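PDB 1QMJ: 16 kDa beta-galactoside-binding lectin from Gallus gallus, which binds beta-galactosides such as lactose as a homodimeric galectin and may take part in regulating differentiation. Local coordinates for residues 14-19 with 128-132. Coordinates in Å, arbitrary orientation, origin at the centre of the assembly. Residue numbers count along the deposited sequence, not the author numbering.
Sequences ECVKVK and AIKFS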
loop_
_atom_site.group_PDB
_atom_site.type_symbol
_atom_site.label_atom_id
_atom_site.label_comp_id
_atom_site.label_asym_id
_atom_site.label_seq_id
_atom_site.Cartn_x
_atom_site.Cartn_y
_atom_site.Cartn_z
ATOM N N GLU A 14 11.478 -11.982 2.678
ATOM C CA GLU A 14 10.146 -11.391 2.893
ATOM C C GLU A 14 9.298 -11.583 1.638
ATOM O O GLU A 14 9.817 -11.631 0.515
ATOM C CB GLU A 14 10.275 -9.906 3.201
ATOM C CG GLU A 14 10.976 -9.640 4.531
ATOM C CD GLU A 14 11.285 -8.163 4.749
ATOM O OE1 GLU A 14 10.374 -7.278 4.532
ATOM O OE2 GLU A 14 12.456 -7.803 5.151
ATOM N N CYS A 15 8.009 -11.684 1.864
ATOM C CA CYS A 15 7.037 -11.893 0.790
ATOM C C CYS A 15 6.052 -10.720 0.710
ATOM O O CYS A 15 5.532 -10.249 1.730
ATOM C CB CYS A 15 6.256 -13.188 1.062
ATOM S SG CYS A 15 4.831 -13.456 -0.102
ATOM N N VAL A 16 5.838 -10.287 -0.518
ATOM C CA VAL A 16 4.905 -9.196 -0.840
ATOM C C VAL A 16 3.768 -9.779 -1.663
ATOM O O VAL A 16 3.976 -10.288 -2.770
ATOM C CB VAL A 16 5.605 -8.102 -1.652
ATOM C CG1 VAL A 16 4.638 -7.025 -2.154
ATOM C CG2 VAL A 16 6.680 -7.356 -0.862
ATOM N N LYS A 17 2.585 -9.702 -1.113
ATOM C CA LYS A 17 1.397 -10.243 -1.774
ATOM C C LYS A 17 0.447 -9.143 -2.214
ATOM O O LYS A 17 0.025 -8.301 -1.411
ATOM C CB LYS A 17 0.626 -11.153 -0.827
ATOM C CG LYS A 17 1.424 -12.366 -0.359
ATOM C CD LYS A 17 0.582 -13.316 0.489
ATOM C CE LYS A 17 1.230 -14.682 0.692
ATOM N NZ LYS A 17 0.254 -15.731 1.016
ATOM N N VAL A 18 0.139 -9.191 -3.488
ATOM C CA VAL A 18 -0.788 -8.253 -4.109
ATOM C C VAL A 18 -2.021 -9.018 -4.567
ATOM O O VAL A 18 -1.942 -9.886 -5.445
ATOM C CB VAL A 18 -0.154 -7.570 -5.324
ATOM C CG1 VAL A 18 -1.127 -6.630 -6.045
ATOM C CG2 VAL A 18 1.062 -6.714 -4.969
ATOM N N LYS A 19 -3.128 -8.679 -3.954
ATOM C CA LYS A 19 -4.421 -9.288 -4.270
ATOM C C LYS A 19 -5.266 -8.274 -5.023
ATOM O O LYS A 19 -5.261 -7.080 -4.707
ATOM C CB LYS A 19 -5.154 -9.694 -2.990
ATOM C CG LYS A 19 -4.293 -10.507 -2.026
ATOM C CD LYS A 19 -5.059 -10.940 -0.773
ATOM C CE LYS A 19 -6.065 -12.064 -1.043
ATOM N NZ LYS A 19 -7.245 -11.613 -1.798
ATOM N N ALA A 128 -5.930 -5.658 -1.889
ATOM C CA ALA A 128 -5.114 -5.754 -0.688
ATOM C C ALA A 128 -3.638 -5.970 -0.994
ATOM O O ALA A 128 -3.291 -6.566 -2.016
ATOM C CB ALA A 128 -5.625 -6.897 0.181
ATOM N N ILE A 129 -2.779 -5.454 -0.114
ATOM C CA ILE A 129 -1.327 -5.600 -0.210
ATOM C C ILE A 129 -0.887 -6.104 1.163
ATOM O O ILE A 129 -1.143 -5.451 2.178
ATOM C CB ILE A 129 -0.606 -4.262 -0.529
ATOM C CG1 ILE A 129 -1.061 -3.745 -1.898
ATOM C CG2 ILE A 129 0.913 -4.453 -0.493
ATOM C CD1 ILE A 129 -0.042 -2.893 -2.626
ATOM N N LYS A 130 -0.282 -7.286 1.196
ATOM C CA LYS A 130 0.161 -7.895 2.447
ATOM C C LYS A 130 1.670 -8.071 2.492
ATOM O O LYS A 130 2.304 -8.281 1.461
ATOM C CB LYS A 130 -0.494 -9.266 2.626
ATOM C CG LYS A 130 -2.011 -9.261 2.612
ATOM C CD LYS A 130 -2.542 -10.676 2.775
ATOM C CE LYS A 130 -4.059 -10.730 2.701
ATOM N NZ LYS A 130 -4.551 -12.136 2.816
ATOM N N PHE A 131 2.232 -8.026 3.695
ATOM C CA PHE A 131 3.666 -8.196 3.888
ATOM C C PHE A 131 3.895 -9.385 4.820
ATOM O O PHE A 131 3.176 -9.562 5.808
ATOM C CB PHE A 131 4.284 -6.917 4.458
ATOM C CG PHE A 131 3.941 -5.683 3.669
ATOM C CD1 PHE A 131 4.683 -5.333 2.543
ATOM C CD2 PHE A 131 2.840 -4.898 4.018
ATOM C CE1 PHE A 131 4.333 -4.223 1.772
ATOM C CE2 PHE A 131 2.482 -3.790 3.257
ATOM C CZ PHE A 131 3.231 -3.452 2.129
ATOM N N SER A 132 4.853 -10.234 4.464
ATOM C CA SER A 132 5.173 -11.423 5.245
ATOM C C SER A 132 6.685 -11.639 5.297
ATOM O O SER A 132 7.121 -12.760 5.625
ATOM C CB SER A 132 4.488 -12.643 4.627
ATOM O OG SER A 132 3.112 -12.384 4.396
ATOM O OXT SER A 132 7.425 -10.670 5.023
HETATM O O HOH W 1 7.728 -7.572 3.728
#
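Strands 16-19 and 128-131 run antiparallel, their axes 165° apart in direction and 4.8 Å apart at closest approach. Lys17 and Lys130 form a hydrogen-bonded pair, Lys17 N to Lys130 O at 3.0 Å and Lys130 N to Lys17 O at 2.8 Å; Lys19 and Ala128 form the next, through Lys19 N to Ala128 O (2.9 Å) and Ala128 N to Lys19 O (3.2 Å). At the C-terminus, Ser132 N donates to Cys15 O at 2.8 Å, whereas Cys15 N reaches the carboxylate atom Ser132 OXT only weakly, at 3.4 Å. A water donates a hydrogen bond to Glu14 OE1 and a weak one to Ser132 OXT.

The non-hydrogen-bonded pairs Val16-Phe131 and Val18-Ile129 share one face. Val16, Val18 and Ile129 are buried against strand 117-122; Phe131, its CD1 4.4 Å from Val16 CG2, packs on Leu8 and on Leu3 of the second subunit. On the other face Lys19 CD stands 3.6 Å from Lys130 CE, while the end of Lys17 leads away.

Strand 16-22 is also hydrogen-bonded to strand 83-90 (Val16 with Ile88, Val18 with Ile86). Residues 128-130 pair antiparallel with a strand of the second subunit, continuing the sheet across the dimer, as in the prototype galectin beta-sandwich.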